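Long-range contacts in periplasmic binding protein (Veillonella parvula, PDB 4OVK), which probably captures a solute in the periplasm and hands it to an ABC transporter for import: residues Val221-Ile226 with Glu253-Ser258; Thr228-Ile233 with Ser258-Val263. All blocks are in the same frame, centred on the assembly; numbering follows the deposited sequence.

Contact 1: Val221-Ile226 with Glu253-Ser258; sequences VSMEEI and EGQNWS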
ATOM      1  N   VAL A 221      -6.563 -18.828  11.737  1.00 31.61           N
ATOM      2  CA  VAL A 221      -7.351 -20.028  11.455  1.00 33.25           C
ATOM      3  C   VAL A 221      -6.515 -21.275  11.760  1.00 33.27           C
ATOM      4  O   VAL A 221      -5.347 -21.167  12.140  1.00 39.37           O
ATOM      5  CB  VAL A 221      -7.847 -20.052   9.985  1.00 33.67           C
ATOM      6  CG1 VAL A 221      -8.626 -18.777   9.664  1.00 34.68           C
ATOM      7  CG2 VAL A 221      -6.693 -20.246   8.998  1.00 29.41           C
ATOM      8  N   SER A 222      -7.122 -22.452  11.615  1.00 39.44           N
ATOM      9  CA  SER A 222      -6.429 -23.724  11.849  1.00 39.17           C
ATOM     10  C   SER A 222      -5.803 -24.270  10.561  1.00 36.75           C
ATOM     11  O   SER A 222      -6.288 -23.998   9.459  1.00 33.27           O
ATOM     12  CB  SER A 222      -7.402 -24.766  12.406  1.00 41.81           C
ATOM     13  OG  SER A 222      -8.334 -25.176  11.415  1.00 38.85           O
HETATM   14  N   MSE A 223      -4.745 -25.063  10.708  1.00 34.88           N
HETATM   15  CA  MSE A 223      -4.153 -25.758   9.565  1.00 34.48           C
HETATM   16  C   MSE A 223      -5.178 -26.683   8.948  1.00 34.27           C
HETATM   17  O   MSE A 223      -5.180 -26.883   7.734  1.00 29.45           O
HETATM   18  CB  MSE A 223      -2.900 -26.526   9.992  1.00 36.52           C
HETATM   19  CG  MSE A 223      -2.132 -27.149   8.827  1.00 38.17           C
HETATM   20 SE   MSE A 223      -1.223 -25.760   7.768  1.00 39.78          SE
HETATM   21  CE  MSE A 223      -1.665 -26.402   5.967  1.00 33.34           C
ATOM     22  N   GLU A 224      -6.068 -27.239   9.765  1.00 34.69           N
ATOM     23  CA  GLU A 224      -7.114 -28.124   9.254  1.00 39.65           C
ATOM     24  C   GLU A 224      -8.076 -27.395   8.300  1.00 37.40           C
ATOM     25  O   GLU A 224      -8.431 -27.935   7.246  1.00 40.58           O
ATOM     26  CB  GLU A 224      -7.874 -28.787  10.410  1.00 48.24           C
ATOM     27  CG  GLU A 224      -8.839 -29.877   9.972  1.00 58.87           C
ATOM     28  CD  GLU A 224     -10.291 -29.429   9.996  1.00 71.66           C
ATOM     29  OE1 GLU A 224     -10.917 -29.497  11.077  1.00 81.87           O
ATOM     30  OE2 GLU A 224     -10.810 -29.026   8.930  1.00 73.64           O
ATOM     31  N   GLU A 225      -8.475 -26.172   8.654  1.00 37.85           N
ATOM     32  CA  GLU A 225      -9.317 -25.339   7.775  1.00 35.92           C
ATOM     33  C   GLU A 225      -8.647 -25.109   6.418  1.00 32.74           C
ATOM     34  O   GLU A 225      -9.286 -25.232   5.369  1.00 36.46           O
ATOM     35  CB  GLU A 225      -9.614 -23.976   8.419  1.00 39.08           C
ATOM     36  CG  GLU A 225     -10.695 -23.992   9.485  1.00 43.77           C
ATOM     37  CD  GLU A 225     -10.768 -22.689  10.265  1.00 48.10           C
ATOM     38  OE1 GLU A 225     -11.617 -21.843   9.915  1.00 52.26           O
ATOM     39  OE2 GLU A 225      -9.974 -22.506  11.218  1.00 48.60           O
ATOM     40  N   ILE A 226      -7.361 -24.771   6.450  1.00 27.63           N
ATOM     41  CA  ILE A 226      -6.604 -24.493   5.230  1.00 29.34           C
ATOM     42  C   ILE A 226      -6.478 -25.753   4.359  1.00 32.60           C
ATOM     43  O   ILE A 226      -6.587 -25.675   3.130  1.00 28.02           O
ATOM     44  CB  ILE A 226      -5.219 -23.866   5.554  1.00 30.05           C
ATOM     45  CG1 ILE A 226      -5.407 -22.469   6.180  1.00 31.40           C
ATOM     46  CG2 ILE A 226      -4.342 -23.774   4.306  1.00 29.21           C
ATOM     47  CD1 ILE A 226      -4.142 -21.868   6.751  1.00 32.14           C
ATOM     48  N   GLU A 253       6.735 -24.765  12.118  1.00 28.10           N
ATOM     49  CA  GLU A 253       6.349 -25.709  13.177  1.00 34.49           C
ATOM     50  C   GLU A 253       4.844 -25.854  13.310  1.00 34.17           C
ATOM     51  O   GLU A 253       4.123 -24.858  13.302  1.00 40.47           O
ATOM     52  CB  GLU A 253       6.917 -25.282  14.538  1.00 44.32           C
ATOM     53  CG  GLU A 253       8.164 -26.039  14.957  1.00 53.71           C
ATOM     54  CD  GLU A 253       8.659 -25.610  16.321  1.00 53.01           C
ATOM     55  OE1 GLU A 253       8.203 -26.179  17.337  1.00 71.32           O
ATOM     56  OE2 GLU A 253       9.503 -24.701  16.365  1.00 44.39           O
ATOM     57  N   GLY A 254       4.384 -27.100  13.436  1.00 35.32           N
ATOM     58  CA  GLY A 254       2.955 -27.406  13.580  1.00 37.60           C
ATOM     59  C   GLY A 254       2.126 -27.323  12.304  1.00 36.93           C
ATOM     60  O   GLY A 254       0.898 -27.433  12.351  1.00 42.79           O
ATOM     61  N   GLN A 255       2.781 -27.144  11.160  1.00 31.63           N
ATOM     62  CA  GLN A 255       2.068 -26.963   9.895  1.00 29.37           C
ATOM     63  C   GLN A 255       2.614 -27.910   8.856  1.00 29.62           C
ATOM     64  O   GLN A 255       3.820 -28.068   8.715  1.00 33.28           O
ATOM     65  CB  GLN A 255       2.195 -25.514   9.396  1.00 27.24           C
ATOM     66  CG  GLN A 255       1.703 -24.477  10.397  1.00 29.97           C
ATOM     67  CD  GLN A 255       2.087 -23.055  10.031  1.00 28.16           C
ATOM     68  OE1 GLN A 255       2.170 -22.692   8.858  1.00 25.77           O
ATOM     69  NE2 GLN A 255       2.320 -22.233  11.048  1.00 31.27           N
ATOM     70  N   ASN A 256       1.705 -28.550   8.140  1.00 31.46           N
ATOM     71  CA  ASN A 256       2.051 -29.420   7.041  1.00 33.94           C
ATOM     72  C   ASN A 256       1.340 -28.904   5.790  1.00 31.12           C
ATOM     73  O   ASN A 256       0.138 -29.108   5.603  1.00 31.91           O
ATOM     74  CB  ASN A 256       1.649 -30.861   7.359  1.00 39.03           C
ATOM     75  CG  ASN A 256       2.106 -31.847   6.300  1.00 41.01           C
ATOM     76  OD1 ASN A 256       2.606 -31.468   5.239  1.00 36.59           O
ATOM     77  ND2 ASN A 256       1.927 -33.126   6.585  1.00 47.74           N
ATOM     78  N   TRP A 257       2.109 -28.226   4.950  1.00 28.69           N
ATOM     79  CA  TRP A 257       1.612 -27.622   3.721  1.00 25.73           C
ATOM     80  C   TRP A 257       1.752 -28.560   2.508  1.00 26.25           C
ATOM     81  O   TRP A 257       1.278 -28.226   1.435  1.00 24.52           O
ATOM     82  CB  TRP A 257       2.369 -26.309   3.464  1.00 23.43           C
ATOM     83  CG  TRP A 257       2.008 -25.235   4.444  1.00 23.36           C
ATOM     84  CD1 TRP A 257       2.584 -25.004   5.656  1.00 24.86           C
ATOM     85  CD2 TRP A 257       0.971 -24.263   4.299  1.00 22.69           C
ATOM     86  NE1 TRP A 257       1.971 -23.941   6.280  1.00 23.16           N
ATOM     87  CE2 TRP A 257       0.974 -23.469   5.471  1.00 23.43           C
ATOM     88  CE3 TRP A 257       0.038 -23.983   3.294  1.00 23.19           C
ATOM     89  CZ2 TRP A 257       0.084 -22.406   5.661  1.00 23.25           C
ATOM     90  CZ3 TRP A 257      -0.855 -22.924   3.487  1.00 23.40           C
ATOM     91  CH2 TRP A 257      -0.820 -22.148   4.658  1.00 25.27           C
ATOM     92  N   SER A 258       2.373 -29.730   2.687  1.00 28.22           N
ATOM     93  CA  SER A 258       2.858 -30.541   1.544  1.00 29.77           C
ATOM     94  C   SER A 258       1.787 -31.081   0.589  1.00 30.24           C
ATOM     95  O   SER A 258       2.084 -31.361  -0.574  1.00 32.77           O
ATOM     96  CB  SER A 258       3.734 -31.702   2.034  1.00 31.93           C
ATOM     97  OG  SER A 258       2.977 -32.660   2.755  1.00 29.58           O
TER
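Met-223, present as selenomethionine, reaches from the first turn of helix 223-229 across to Gln-255, Asn-256 and Trp-257, and carries most of this contact. Its CB leaves the backbone toward the loop, and with CG anti to the backbone N (chi1 -173°) Met-223 CG arrives 4.1 Å from Asn-256 N. The chain then bends. SE lies 3.8 Å from Gln-255 CB, the two side chains crossing at about a right angle, and it also stands over the indole, 4.1 Å from the centroid of the five-membered ring of Trp-257. The terminal methyl finishes the path on the same ring system: Met-223 CE sits 3.9 Å from the centroid of the six-membered ring of Trp-257, 17° off its normal, a CH-pi contact. That methyl also comes within 3.3 Å of Asn-256 O, so it touches a carbonyl oxygen as well as the aromatic face. One turn along the helix, Ile-226 CG2 adds an oblique touch, 3.7 Å from Trp-257 CZ3.

The indole is steadied from its own loop. Trp-257 NE1 donates to Gln-255 OE1 over 2.9 Å, nearly straight at 164°, the oxygen lying in the ring plane and using a lone pair; Gln-255 NE2 in turn bonds Lys-187 O. This edge bond fixes the ring's rotation while leaving one face to Met-223. At the helix start, Ser-222 OG accepts from Glu-225 N at 2.9 Å, and Ser-222 N returns a bond to Glu-225 OE2, making a capping box. With Leu-182 and Leu-184 of strand 180-184 also packed against Ile-226 and Trp-257 respectively, the arrangement is a Met-aromatic contact that joins a helix to a loop beside the parallel sheet of one lobe of the periplasmic binding protein fold.

Contact 2: Thr228-Ile233 with Ser258-Val263; sequences TWDPDI and SNIKAV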
ATOM      1  N   THR A 228      -8.629 -28.158   4.269  1.00 37.93           N
ATOM      2  CA  THR A 228      -9.971 -28.321   3.705  1.00 37.66           C
ATOM      3  C   THR A 228     -10.210 -27.398   2.497  1.00 33.31           C
ATOM      4  O   THR A 228     -10.693 -27.855   1.448  1.00 31.42           O
ATOM      5  CB  THR A 228     -11.040 -28.079   4.793  1.00 38.38           C
ATOM      6  OG1 THR A 228     -10.883 -29.058   5.825  1.00 40.95           O
ATOM      7  CG2 THR A 228     -12.452 -28.169   4.232  1.00 40.69           C
ATOM      8  N   TRP A 229      -9.862 -26.117   2.640  1.00 32.60           N
ATOM      9  CA  TRP A 229      -9.994 -25.154   1.538  1.00 31.72           C
ATOM     10  C   TRP A 229      -9.185 -25.621   0.333  1.00 29.31           C
ATOM     11  O   TRP A 229      -9.672 -25.588  -0.795  1.00 30.80           O
ATOM     12  CB  TRP A 229      -9.523 -23.748   1.947  1.00 31.16           C
ATOM     13  CG  TRP A 229     -10.311 -23.108   3.061  1.00 32.23           C
ATOM     14  CD1 TRP A 229     -11.592 -23.388   3.430  1.00 34.40           C
ATOM     15  CD2 TRP A 229      -9.862 -22.064   3.932  1.00 31.48           C
ATOM     16  NE1 TRP A 229     -11.966 -22.596   4.491  1.00 35.72           N
ATOM     17  CE2 TRP A 229     -10.926 -21.768   4.814  1.00 33.81           C
ATOM     18  CE3 TRP A 229      -8.665 -21.349   4.054  1.00 29.28           C
ATOM     19  CZ2 TRP A 229     -10.825 -20.794   5.806  1.00 36.16           C
ATOM     20  CZ3 TRP A 229      -8.567 -20.374   5.038  1.00 32.24           C
ATOM     21  CH2 TRP A 229      -9.641 -20.107   5.900  1.00 34.70           C
ATOM     22  N   ASP A 230      -7.950 -26.057   0.591  1.00 28.00           N
ATOM     23  CA  ASP A 230      -7.037 -26.537  -0.454  1.00 28.39           C
ATOM     24  C   ASP A 230      -6.858 -25.497  -1.578  1.00 26.43           C
ATOM     25  O   ASP A 230      -7.219 -25.742  -2.736  1.00 28.98           O
ATOM     26  CB  ASP A 230      -7.525 -27.887  -1.014  1.00 29.89           C
ATOM     27  CG  ASP A 230      -6.413 -28.688  -1.676  1.00 31.73           C
ATOM     28  OD1 ASP A 230      -5.236 -28.279  -1.589  1.00 29.84           O
ATOM     29  OD2 ASP A 230      -6.707 -29.750  -2.268  1.00 40.75           O
ATOM     30  N   PRO A 231      -6.303 -24.324  -1.236  1.00 21.68           N
ATOM     31  CA  PRO A 231      -6.176 -23.270  -2.235  1.00 19.00           C
ATOM     32  C   PRO A 231      -5.263 -23.660  -3.398  1.00 19.35           C
ATOM     33  O   PRO A 231      -4.312 -24.449  -3.221  1.00 19.76           O
ATOM     34  CB  PRO A 231      -5.602 -22.090  -1.436  1.00 19.02           C
ATOM     35  CG  PRO A 231      -4.914 -22.714  -0.280  1.00 20.90           C
ATOM     36  CD  PRO A 231      -5.721 -23.924   0.060  1.00 22.98           C
ATOM     37  N   ASP A 232      -5.601 -23.143  -4.576  1.00 18.94           N
ATOM     38  CA  ASP A 232      -4.798 -23.296  -5.807  1.00 18.46           C
ATOM     39  C   ASP A 232      -3.598 -22.345  -5.853  1.00 18.70           C
ATOM     40  O   ASP A 232      -2.561 -22.652  -6.467  1.00 19.39           O
ATOM     41  CB  ASP A 232      -5.677 -23.039  -7.034  1.00 20.55           C
ATOM     42  CG  ASP A 232      -6.880 -23.976  -7.108  1.00 23.97           C
ATOM     43  OD1 ASP A 232      -6.675 -25.196  -7.323  1.00 28.15           O
ATOM     44  OD2 ASP A 232      -8.031 -23.492  -6.956  1.00 24.92           O
ATOM     45  N   ILE A 233      -3.757 -21.177  -5.229  1.00 17.57           N
ATOM     46  CA  ILE A 233      -2.744 -20.121  -5.229  1.00 16.05           C
ATOM     47  C   ILE A 233      -2.634 -19.574  -3.807  1.00 14.91           C
ATOM     48  O   ILE A 233      -3.651 -19.418  -3.130  1.00 15.91           O
ATOM     49  CB  ILE A 233      -3.135 -18.977  -6.197  1.00 16.64           C
ATOM     50  CG1 ILE A 233      -3.145 -19.474  -7.645  1.00 16.87           C
ATOM     51  CG2 ILE A 233      -2.175 -17.795  -6.082  1.00 16.99           C
ATOM     52  CD1 ILE A 233      -3.775 -18.506  -8.631  1.00 19.23           C
ATOM     53  N   SER A 258       2.373 -29.730   2.687  1.00 28.22           N
ATOM     54  CA  SER A 258       2.858 -30.541   1.544  1.00 29.77           C
ATOM     55  C   SER A 258       1.787 -31.081   0.589  1.00 30.24           C
ATOM     56  O   SER A 258       2.084 -31.361  -0.574  1.00 32.77           O
ATOM     57  CB  SER A 258       3.734 -31.702   2.034  1.00 31.93           C
ATOM     58  OG  SER A 258       2.977 -32.660   2.755  1.00 29.58           O
ATOM     59  N   ASN A 259       0.557 -31.227   1.075  1.00 29.12           N
ATOM     60  CA  ASN A 259      -0.528 -31.801   0.282  1.00 30.20           C
ATOM     61  C   ASN A 259      -1.516 -30.757  -0.258  1.00 28.22           C
ATOM     62  O   ASN A 259      -2.557 -31.119  -0.812  1.00 29.56           O
ATOM     63  CB  ASN A 259      -1.269 -32.844   1.124  1.00 35.76           C
ATOM     64  CG  ASN A 259      -0.398 -34.036   1.472  1.00 47.28           C
ATOM     65  OD1 ASN A 259       0.329 -34.563   0.623  1.00 61.22           O
ATOM     66  ND2 ASN A 259      -0.467 -34.472   2.727  1.00 55.81           N
ATOM     67  N   ILE A 260      -1.182 -29.474  -0.112  1.00 24.14           N
ATOM     68  CA  ILE A 260      -2.032 -28.385  -0.603  1.00 26.24           C
ATOM     69  C   ILE A 260      -1.737 -28.169  -2.088  1.00 25.52           C
ATOM     70  O   ILE A 260      -0.569 -28.141  -2.485  1.00 25.66           O
ATOM     71  CB  ILE A 260      -1.775 -27.072   0.172  1.00 27.18           C
ATOM     72  CG1 ILE A 260      -2.078 -27.250   1.665  1.00 30.63           C
ATOM     73  CG2 ILE A 260      -2.580 -25.916  -0.428  1.00 26.41           C
ATOM     74  CD1 ILE A 260      -3.536 -27.192   2.024  1.00 33.78           C
ATOM     75  N   LYS A 261      -2.787 -28.008  -2.897  1.00 25.20           N
ATOM     76  CA  LYS A 261      -2.634 -27.838  -4.357  1.00 24.96           C
ATOM     77  C   LYS A 261      -1.611 -26.748  -4.720  1.00 22.34           C
ATOM     78  O   LYS A 261      -0.704 -26.988  -5.513  1.00 22.59           O
ATOM     79  CB  LYS A 261      -3.982 -27.533  -5.025  1.00 27.40           C
ATOM     80  CG  LYS A 261      -4.970 -28.699  -5.048  1.00 30.32           C
ATOM     81  CD  LYS A 261      -6.356 -28.221  -5.491  1.00 35.20           C
ATOM     82  CE  LYS A 261      -7.365 -29.350  -5.590  1.00 37.85           C
ATOM     83  NZ  LYS A 261      -8.720 -28.828  -5.929  1.00 43.40           N
ATOM     84  N   ALA A 262      -1.748 -25.563  -4.126  1.00 20.85           N
ATOM     85  CA  ALA A 262      -0.803 -24.461  -4.383  1.00 20.27           C
ATOM     86  C   ALA A 262       0.645 -24.858  -4.118  1.00 19.96           C
ATOM     87  O   ALA A 262       1.549 -24.384  -4.793  1.00 19.02           O
ATOM     88  CB  ALA A 262      -1.160 -23.214  -3.566  1.00 20.88           C
ATOM     89  N   VAL A 263       0.857 -25.733  -3.138  1.00 21.29           N
ATOM     90  CA  VAL A 263       2.198 -26.147  -2.756  1.00 20.56           C
ATOM     91  C   VAL A 263       2.728 -27.201  -3.729  1.00 22.47           C
ATOM     92  O   VAL A 263       3.868 -27.110  -4.194  1.00 25.34           O
ATOM     93  CB  VAL A 263       2.226 -26.641  -1.297  1.00 24.60           C
ATOM     94  CG1 VAL A 263       3.625 -27.108  -0.906  1.00 27.91           C
ATOM     95  CG2 VAL A 263       1.760 -25.524  -0.372  1.00 25.83           C
TER
HETATM   96  O   HOH W   1      -9.658 -26.258  -3.900  1.00 35.37           O
HETATM   97  O   HOH W   2      -4.518 -31.518  -2.652  1.00 41.82           O
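The turn from helix 223-229 to strand 233-236 meets the start of the short helix 261-264 in an alpha/beta lobe, as Asp-230 and Pro-231 receive the first backbone amides of that helix from Lys-261 and Ala-262. Asp-230 leaves helical geometry with positive phi, and its CG, anti to the backbone N (chi1 -158°), is carried toward the start of helix 261-264. The Asp-230 and Lys-261 side chains cross at about a right angle. Asp-230 OD1 accepts from Lys-261 N at 2.8 Å in a nearly straight bond of 168°, met on the syn side and somewhat out of the carboxylate plane. A residue later, Pro-231 O takes Ala-262 N at 2.9 Å. A carboxylate beside the start of a helix is probably stabilised by the amides that point out there.

The methylenes of Lys-261 lie against two carboxylates. The chain runs extended beyond CG across Asp-230, bringing CE to 3.4 Å from Asp-230 OD2, and lies alongside Asp-232 with both side chains pointing the same way. The ammonium stays beyond salt-bridge range, NZ being 4.3 Å from Asp-230 OD2. A water that donates to Asp-230 O gives NZ a weak indirect link. Another water donates to both Asp-230 OD2 and Asn-259 O, tying the carboxylate's second oxygen to the residues ahead of the helix. The apolar touch is that of Ile-260 CG2 on the proline ring, 3.8 Å from Pro-231 CD, while Ala-262 CB rests 3.3 Å from Asp-232 O.

Outside the pair, Asp-232 OD2 accepts from Lys-180 N at the start of strand 180-184, and Pro-231 leans on Leu-182 of that strand. Val-263 packs on helix 244-248. The joined segments thus lead into strands 233-236 and 268-270, side by side in the parallel sheet, the latter outermost.

The centres of contact 1 and contact 2 lie about 10 Å apart and some 28 and 27 Å from the centre of the chain, on the same side. Along the sequence their segments alternate: 221-226, 228-233, 253-258, then 258-263, with Ser-258 common to both; the chain between runs through strand 233-236 and helix 244-248. Helix 223-229 serves both contacts and leads to strand 233-236, while helix 261-264 leads to strand 268-270, its neighbour in one parallel sheet. The two contacts therefore join the elements leading into adjacent strands. Trp-257 O touches Val-263 CG2, and Ile-226 O touches Ile-260 CD1, making a continuous seam far from the centre of the chain, on one lobe.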